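PDB 5E96: aac(6')-Ii from Enterococcus faecium, which probably transfers an acetyl group from acetyl-CoA to an amino group of aminoglycoside antibiotics. Local coordinates for residues A[103-108]-A[172-177]; A[109-114]-A[141-146]. All coordinates share one frame; numbering follows the deposited sequence.

Contact 1 of 2, residues A[103-108]-A[172-177]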
ATOM      1  N   GLY A 103       0.145 -17.649   7.822  1.00 47.51           N
ATOM      2  CA  GLY A 103       0.013 -18.110   6.452  1.00 46.08           C
ATOM      3  C   GLY A 103       0.818 -17.326   5.434  1.00 45.15           C
ATOM      4  O   GLY A 103       0.655 -17.524   4.229  1.00 44.64           O
ATOM      5  N   GLY A 104       1.690 -16.442   5.911  1.00 42.60           N
ATOM      6  CA  GLY A 104       2.497 -15.646   5.009  1.00 40.87           C
ATOM      7  C   GLY A 104       3.619 -16.418   4.345  1.00 41.08           C
ATOM      8  O   GLY A 104       4.240 -17.290   4.961  1.00 42.37           O
ATOM      9  N   ILE A 105       3.875 -16.094   3.081  1.00 39.00           N
ATOM     10  CA  ILE A 105       4.927 -16.739   2.305  1.00 36.28           C
ATOM     11  C   ILE A 105       6.037 -15.754   1.971  1.00 34.93           C
ATOM     12  O   ILE A 105       7.208 -16.116   1.922  1.00 33.85           O
ATOM     13  CB  ILE A 105       4.402 -17.282   0.955  1.00 36.57           C
ATOM     14  CG1 ILE A 105       3.432 -18.436   1.176  1.00 37.82           C
ATOM     15  CG2 ILE A 105       5.570 -17.740   0.099  1.00 37.31           C
ATOM     16  CD1 ILE A 105       2.845 -18.977  -0.115  1.00 38.70           C
ATOM     17  N   THR A 106       5.665 -14.505   1.720  1.00 32.27           N
ATOM     18  CA  THR A 106       6.659 -13.513   1.355  1.00 29.67           C
ATOM     19  C   THR A 106       6.397 -12.160   1.992  1.00 28.47           C
ATOM     20  O   THR A 106       5.260 -11.802   2.273  1.00 27.88           O
ATOM     21  CB  THR A 106       6.732 -13.349  -0.187  1.00 29.62           C
ATOM     22  OG1 THR A 106       7.757 -12.401  -0.528  1.00 30.38           O
ATOM     23  CG2 THR A 106       5.391 -12.864  -0.741  1.00 30.92           C
ATOM     24  N   ILE A 107       7.473 -11.424   2.244  1.00 29.67           N
ATOM     25  CA  ILE A 107       7.379 -10.097   2.830  1.00 29.42           C
ATOM     26  C   ILE A 107       8.124  -9.143   1.922  1.00 29.04           C
ATOM     27  O   ILE A 107       9.272  -9.403   1.548  1.00 28.82           O
ATOM     28  CB  ILE A 107       8.028 -10.026   4.246  1.00 27.61           C
ATOM     29  CG1 ILE A 107       7.196 -10.812   5.254  1.00 28.50           C
ATOM     30  CG2 ILE A 107       8.134  -8.577   4.696  1.00 25.86           C
ATOM     31  CD1 ILE A 107       7.802 -10.844   6.671  1.00 30.64           C
ATOM     32  N   TYR A 108       7.476  -8.041   1.557  1.00 28.70           N
ATOM     33  CA  TYR A 108       8.129  -7.053   0.711  1.00 28.25           C
ATOM     34  C   TYR A 108       8.068  -5.707   1.395  1.00 27.45           C
ATOM     35  O   TYR A 108       7.334  -5.517   2.364  1.00 27.44           O
ATOM     36  CB  TYR A 108       7.462  -6.953  -0.670  1.00 26.85           C
ATOM     37  CG  TYR A 108       6.106  -6.289  -0.673  1.00 25.39           C
ATOM     38  CD1 TYR A 108       4.977  -6.973  -0.245  1.00 30.70           C
ATOM     39  CD2 TYR A 108       5.957  -4.964  -1.086  1.00 30.12           C
ATOM     40  CE1 TYR A 108       3.724  -6.363  -0.228  1.00 32.16           C
ATOM     41  CE2 TYR A 108       4.704  -4.337  -1.070  1.00 32.22           C
ATOM     42  CZ  TYR A 108       3.598  -5.048  -0.639  1.00 34.20           C
ATOM     43  OH  TYR A 108       2.360  -4.450  -0.601  1.00 38.84           O
ATOM     44  N   ALA A 172      12.100  -7.821  -1.295  1.00 28.41           N
ATOM     45  CA  ALA A 172      11.248  -8.883  -0.786  1.00 29.29           C
ATOM     46  C   ALA A 172      12.037 -10.123  -0.393  1.00 29.99           C
ATOM     47  O   ALA A 172      13.195 -10.296  -0.779  1.00 29.45           O
ATOM     48  CB  ALA A 172      10.180  -9.246  -1.836  1.00 24.87           C
ATOM     49  N   LYS A 173      11.385 -10.994   0.366  1.00 30.63           N
ATOM     50  CA  LYS A 173      12.013 -12.218   0.825  1.00 35.44           C
ATOM     51  C   LYS A 173      10.954 -13.284   1.047  1.00 37.15           C
ATOM     52  O   LYS A 173       9.851 -12.988   1.503  1.00 37.81           O
ATOM     53  CB  LYS A 173      12.763 -11.935   2.136  1.00 36.51           C
ATOM     54  CG  LYS A 173      13.392 -13.139   2.816  1.00 38.93           C
ATOM     55  CD  LYS A 173      14.078 -12.699   4.107  1.00 39.94           C
ATOM     56  CE  LYS A 173      14.762 -13.851   4.825  1.00 41.11           C
ATOM     57  NZ  LYS A 173      15.411 -13.369   6.080  1.00 39.24           N
ATOM     58  N   THR A 174      11.277 -14.521   0.689  1.00 39.63           N
ATOM     59  CA  THR A 174      10.357 -15.628   0.916  1.00 40.69           C
ATOM     60  C   THR A 174      10.775 -16.106   2.297  1.00 42.70           C
ATOM     61  O   THR A 174      11.897 -16.578   2.481  1.00 42.21           O
ATOM     62  CB  THR A 174      10.552 -16.744  -0.115  1.00 40.60           C
ATOM     63  OG1 THR A 174      10.289 -16.222  -1.425  1.00 41.51           O
ATOM     64  CG2 THR A 174       9.591 -17.899   0.165  1.00 39.12           C
ATOM     65  N   ILE A 175       9.872 -15.975   3.263  1.00 44.95           N
ATOM     66  CA  ILE A 175      10.174 -16.317   4.643  1.00 46.44           C
ATOM     67  C   ILE A 175       9.911 -17.730   5.162  1.00 48.60           C
ATOM     68  O   ILE A 175       9.930 -17.957   6.370  1.00 48.88           O
ATOM     69  CB  ILE A 175       9.510 -15.285   5.585  1.00 45.34           C
ATOM     70  CG1 ILE A 175       8.030 -15.097   5.233  1.00 45.76           C
ATOM     71  CG2 ILE A 175      10.214 -13.944   5.436  1.00 42.39           C
ATOM     72  CD1 ILE A 175       7.166 -16.306   5.453  1.00 47.77           C
ATOM     73  N   ILE A 176       9.666 -18.673   4.260  1.00 50.96           N
ATOM     74  CA  ILE A 176       9.451 -20.062   4.652  1.00 53.46           C
ATOM     75  C   ILE A 176      10.038 -20.977   3.586  1.00 56.50           C
ATOM     76  O   ILE A 176      10.115 -20.611   2.413  1.00 55.90           O
ATOM     77  CB  ILE A 176       7.954 -20.416   4.834  1.00 52.59           C
ATOM     78  CG1 ILE A 176       7.183 -20.137   3.545  1.00 50.71           C
ATOM     79  CG2 ILE A 176       7.381 -19.659   6.022  1.00 52.34           C
ATOM     80  CD1 ILE A 176       5.747 -20.582   3.600  1.00 50.21           C
ATOM     81  N   PRO A 177      10.471 -22.181   3.985  1.00 59.33           N
ATOM     82  CA  PRO A 177      11.055 -23.143   3.045  1.00 61.58           C
ATOM     83  C   PRO A 177      10.077 -23.597   1.964  1.00 63.37           C
ATOM     84  O   PRO A 177       8.861 -23.608   2.166  1.00 62.32           O
ATOM     85  CB  PRO A 177      11.478 -24.298   3.953  1.00 61.37           C
ATOM     86  CG  PRO A 177      11.765 -23.620   5.259  1.00 61.49           C
ATOM     87  CD  PRO A 177      10.599 -22.665   5.369  1.00 60.49           C
TER

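Contact 2 of 2, residues A[109-114]-A[141-146]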
ATOM      1  N   LEU A 109       8.842  -4.770   0.874  1.00 27.29           N
ATOM      2  CA  LEU A 109       8.887  -3.434   1.431  1.00 26.56           C
ATOM      3  C   LEU A 109       9.341  -2.435   0.369  1.00 27.17           C
ATOM      4  O   LEU A 109       9.921  -2.810  -0.655  1.00 25.50           O
ATOM      5  CB  LEU A 109       9.860  -3.421   2.614  1.00 26.41           C
ATOM      6  CG  LEU A 109      11.294  -3.813   2.238  1.00 25.76           C
ATOM      7  CD1 LEU A 109      12.075  -2.541   1.886  1.00 23.92           C
ATOM      8  CD2 LEU A 109      11.965  -4.561   3.398  1.00 26.44           C
ATOM      9  N   GLY A 110       9.067  -1.161   0.623  1.00 25.77           N
ATOM     10  CA  GLY A 110       9.493  -0.119  -0.282  1.00 26.12           C
ATOM     11  C   GLY A 110      10.385   0.822   0.499  1.00 28.11           C
ATOM     12  O   GLY A 110      10.097   1.134   1.655  1.00 28.45           O
ATOM     13  N   THR A 111      11.481   1.264  -0.103  1.00 28.64           N
ATOM     14  CA  THR A 111      12.371   2.186   0.584  1.00 29.80           C
ATOM     15  C   THR A 111      12.982   3.175  -0.386  1.00 31.45           C
ATOM     16  O   THR A 111      13.245   2.839  -1.541  1.00 33.98           O
ATOM     17  CB  THR A 111      13.527   1.444   1.309  1.00 29.58           C
ATOM     18  OG1 THR A 111      14.363   2.408   1.967  1.00 28.80           O
ATOM     19  CG2 THR A 111      14.375   0.640   0.311  1.00 27.29           C
ATOM     20  N   ASP A 112      13.181   4.405   0.070  1.00 31.90           N
ATOM     21  CA  ASP A 112      13.815   5.407  -0.767  1.00 34.24           C
ATOM     22  C   ASP A 112      15.308   5.352  -0.428  1.00 34.64           C
ATOM     23  O   ASP A 112      16.116   6.104  -0.974  1.00 34.78           O
ATOM     24  CB  ASP A 112      13.241   6.804  -0.488  1.00 35.49           C
ATOM     25  CG  ASP A 112      13.509   7.289   0.932  1.00 37.78           C
ATOM     26  OD1 ASP A 112      13.974   6.501   1.780  1.00 36.55           O
ATOM     27  OD2 ASP A 112      13.241   8.476   1.199  1.00 41.03           O
ATOM     28  N   ASP A 113      15.650   4.437   0.474  1.00 36.08           N
ATOM     29  CA  ASP A 113      17.029   4.226   0.924  1.00 40.64           C
ATOM     30  C   ASP A 113      17.740   5.493   1.386  1.00 42.47           C
ATOM     31  O   ASP A 113      18.929   5.668   1.133  1.00 42.64           O
ATOM     32  CB  ASP A 113      17.857   3.555  -0.180  1.00 39.48           C
ATOM     33  CG  ASP A 113      19.252   3.142   0.298  1.00 39.71           C
ATOM     34  OD1 ASP A 113      19.371   2.597   1.418  1.00 37.93           O
ATOM     35  OD2 ASP A 113      20.226   3.348  -0.454  1.00 38.26           O
ATOM     36  N   LEU A 114      17.009   6.373   2.058  1.00 44.35           N
ATOM     37  CA  LEU A 114      17.580   7.610   2.575  1.00 49.48           C
ATOM     38  C   LEU A 114      17.371   7.662   4.085  1.00 53.59           C
ATOM     39  O   LEU A 114      16.463   7.020   4.617  1.00 53.23           O
ATOM     40  CB  LEU A 114      16.908   8.824   1.934  1.00 48.32           C
ATOM     41  CG  LEU A 114      17.047   9.015   0.424  1.00 48.98           C
ATOM     42  CD1 LEU A 114      16.190  10.190  -0.009  1.00 49.28           C
ATOM     43  CD2 LEU A 114      18.503   9.242   0.060  1.00 47.17           C
ATOM     44  N   GLU A 141      23.040   3.252   9.182  1.00 52.02           N
ATOM     45  CA  GLU A 141      23.136   2.316   8.067  1.00 51.51           C
ATOM     46  C   GLU A 141      22.003   2.529   7.062  1.00 49.94           C
ATOM     47  O   GLU A 141      20.844   2.720   7.435  1.00 51.64           O
ATOM     48  CB  GLU A 141      23.122   0.869   8.589  1.00 52.59           C
ATOM     49  CG  GLU A 141      23.073  -0.198   7.497  1.00 54.38           C
ATOM     50  CD  GLU A 141      23.261  -1.612   8.030  1.00 55.51           C
ATOM     51  OE1 GLU A 141      22.581  -1.990   9.007  1.00 57.72           O
ATOM     52  OE2 GLU A 141      24.087  -2.355   7.463  1.00 56.07           O
ATOM     53  N   HIS A 142      22.357   2.513   5.782  1.00 47.24           N
ATOM     54  CA  HIS A 142      21.394   2.689   4.699  1.00 42.99           C
ATOM     55  C   HIS A 142      20.363   1.564   4.725  1.00 38.85           C
ATOM     56  O   HIS A 142      20.716   0.399   4.867  1.00 39.62           O
ATOM     57  CB  HIS A 142      22.128   2.683   3.359  1.00 43.60           C
ATOM     58  CG  HIS A 142      22.976   3.892   3.136  1.00 45.25           C
ATOM     59  ND1 HIS A 142      23.642   4.533   4.159  1.00 48.50           N
ATOM     60  CD2 HIS A 142      23.269   4.581   2.008  1.00 45.54           C
ATOM     61  CE1 HIS A 142      24.307   5.565   3.670  1.00 47.00           C
ATOM     62  NE2 HIS A 142      24.097   5.617   2.367  1.00 45.79           N
ATOM     63  N   PRO A 143      19.070   1.901   4.584  1.00 37.25           N
ATOM     64  CA  PRO A 143      18.032   0.866   4.600  1.00 34.72           C
ATOM     65  C   PRO A 143      18.351  -0.302   3.666  1.00 33.57           C
ATOM     66  O   PRO A 143      18.177  -1.467   4.033  1.00 33.27           O
ATOM     67  CB  PRO A 143      16.782   1.630   4.167  1.00 35.28           C
ATOM     68  CG  PRO A 143      17.009   2.981   4.755  1.00 35.53           C
ATOM     69  CD  PRO A 143      18.473   3.238   4.419  1.00 35.51           C
ATOM     70  N   TYR A 144      18.808   0.013   2.456  1.00 31.97           N
ATOM     71  CA  TYR A 144      19.145  -1.024   1.487  1.00 30.80           C
ATOM     72  C   TYR A 144      20.159  -2.006   2.080  1.00 30.46           C
ATOM     73  O   TYR A 144      19.968  -3.218   2.027  1.00 30.34           O
ATOM     74  CB  TYR A 144      19.710  -0.398   0.206  1.00 30.82           C
ATOM     75  CG  TYR A 144      20.314  -1.418  -0.731  1.00 31.17           C
ATOM     76  CD1 TYR A 144      19.514  -2.363  -1.378  1.00 30.11           C
ATOM     77  CD2 TYR A 144      21.696  -1.497  -0.906  1.00 32.49           C
ATOM     78  CE1 TYR A 144      20.075  -3.366  -2.167  1.00 33.08           C
ATOM     79  CE2 TYR A 144      22.268  -2.498  -1.694  1.00 32.59           C
ATOM     80  CZ  TYR A 144      21.452  -3.428  -2.316  1.00 33.18           C
ATOM     81  OH  TYR A 144      22.012  -4.422  -3.077  1.00 35.99           O
ATOM     82  N   GLU A 145      21.236  -1.482   2.653  1.00 31.99           N
ATOM     83  CA  GLU A 145      22.260  -2.339   3.252  1.00 33.90           C
ATOM     84  C   GLU A 145      21.652  -3.204   4.359  1.00 33.69           C
ATOM     85  O   GLU A 145      21.855  -4.421   4.402  1.00 34.53           O
ATOM     86  CB  GLU A 145      23.392  -1.477   3.814  1.00 34.94           C
ATOM     87  CG  GLU A 145      24.220  -0.747   2.740  1.00 36.82           C
ATOM     88  CD  GLU A 145      25.030  -1.701   1.877  1.00 40.07           C
ATOM     89  OE1 GLU A 145      25.383  -2.795   2.372  1.00 43.68           O
ATOM     90  OE2 GLU A 145      25.327  -1.359   0.711  1.00 38.66           O
ATOM     91  N   PHE A 146      20.885  -2.562   5.236  1.00 32.27           N
ATOM     92  CA  PHE A 146      20.230  -3.242   6.345  1.00 30.31           C
ATOM     93  C   PHE A 146      19.409  -4.442   5.870  1.00 30.64           C
ATOM     94  O   PHE A 146      19.628  -5.566   6.320  1.00 29.41           O
ATOM     95  CB  PHE A 146      19.333  -2.236   7.086  1.00 30.64           C
ATOM     96  CG  PHE A 146      18.537  -2.832   8.212  1.00 32.22           C
ATOM     97  CD1 PHE A 146      19.141  -3.120   9.439  1.00 31.23           C
ATOM     98  CD2 PHE A 146      17.174  -3.099   8.051  1.00 30.10           C
ATOM     99  CE1 PHE A 146      18.405  -3.662  10.488  1.00 31.90           C
ATOM    100  CE2 PHE A 146      16.419  -3.642   9.093  1.00 31.15           C
ATOM    101  CZ  PHE A 146      17.036  -3.927  10.319  1.00 32.92           C
TER

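Contact 1 of 2, residues A[103-108]-A[172-177]
T106–Y108 and A172–T174 run antiparallel at an angle of 170°, the hydrogen-bonded pair I107–K173 lying between the non-hydrogen-bonded pairs T106–T174 and Y108–A172. I107 N donates to K173 O at 2.9 Å, K173 N returns the bond to I107 O, and beyond the strands I175 N still reaches I105 O over 3.0 Å. K173 O carries a second bond: the OG1 of T106, placed anti to its own backbone N (chi1 -178°), gives its proton from above the carbonyl plane, at 3.0 Å. A threonine suits this strand end, since its hydroxyl adds a grip that the main chain alone cannot supply.

On the face of Y108 and A172 the two CB atoms meet at 3.7 Å; alanine is small enough for so close a pairing. I105 and T174 lie side by side, methyl CG2 against methyl CG2, while CG1 of I105 meets CD1 of I176 at 4.0 Å. On the face of I107 and K173, CD1 of I107 meets CG2 of I175, which follows the strand, the two branched apolar side chains crossing nearly perpendicularly.

The helix 84-101 ends in a Schellman motif at G103, whose positive phi suits glycine. That helix packs on I107, I175 and I176, strand 70-78 flanks 106-111 on its other edge, and W164 of the second subunit covers I105, T174 and I176.

Contact 2 of 2, residues A[109-114]-A[141-146]
H142, the N-cap residue of helix 143-149, brings its CB to within 3.4 Å of OD1 of D113. The carboxylate's other oxygen, OD2, lies at the edge of the imidazole, near its plane, but the two flat groups are turned 61° apart.

P143 fills the angle between T111 and D113. Its ring carbons lie against the oxygens of both: CD sits 3.2 Å from D113 OD1, and CB packs against T111 OG1 at 3.4 Å. Having no N-H to donate, proline is well suited to the first turn of a helix, where a backbone donor would find no carbonyl before it.

Y144 supplies the bond that joins the segments. Its backbone N donates to D113 OD1 at 2.8 Å, nearly straight at 166°, meeting the oxygen from above the carboxylate plane. The side chain of D113 gets there because CG stands anti to the backbone N (chi1 -172°), which sends the carboxylate across to the helix start. CB of Y144 also rests 3.2 Å from OD1, whereas the ring leads off toward M171 of strand 168-174.

Behind D113 the loop is shaped by its own side chains. T111 OG1 accepts from D113 N at 2.8 Å in an ST turn, and D112 OD1 accepts from L114 N in an Asx turn; T111 thus helps to fix the backbone from which D113 reaches the helix start.

A carboxylate bound to an N-H of the first turn would probably be favoured by the helix dipole. The bond ties the end of strand 106-111 to a helix start beside the cofactor site: E141 just before the helix and E145 in its first turn, like G110 on the strand, bind CoA.

How the contacts relate
Both contacts use strand 106-111, contact 1 at its start and contact 2 at its end, their centres about 18 Å apart; along the chain contact 2 is nested within the loop that contact 1 closes. Contact 1 is buried and joins neighbouring strands of the sheet, so main-chain hydrogen bonds and branched apolar side chains dominate, with the second subunit adding cover. Contact 2 lies at the surface and joins strand end to helix start, where one carboxylate-to-backbone bond and a proline ring do most of the work. Thus contact 1 builds sheet and dimer surface, while contact 2 borders the cofactor site.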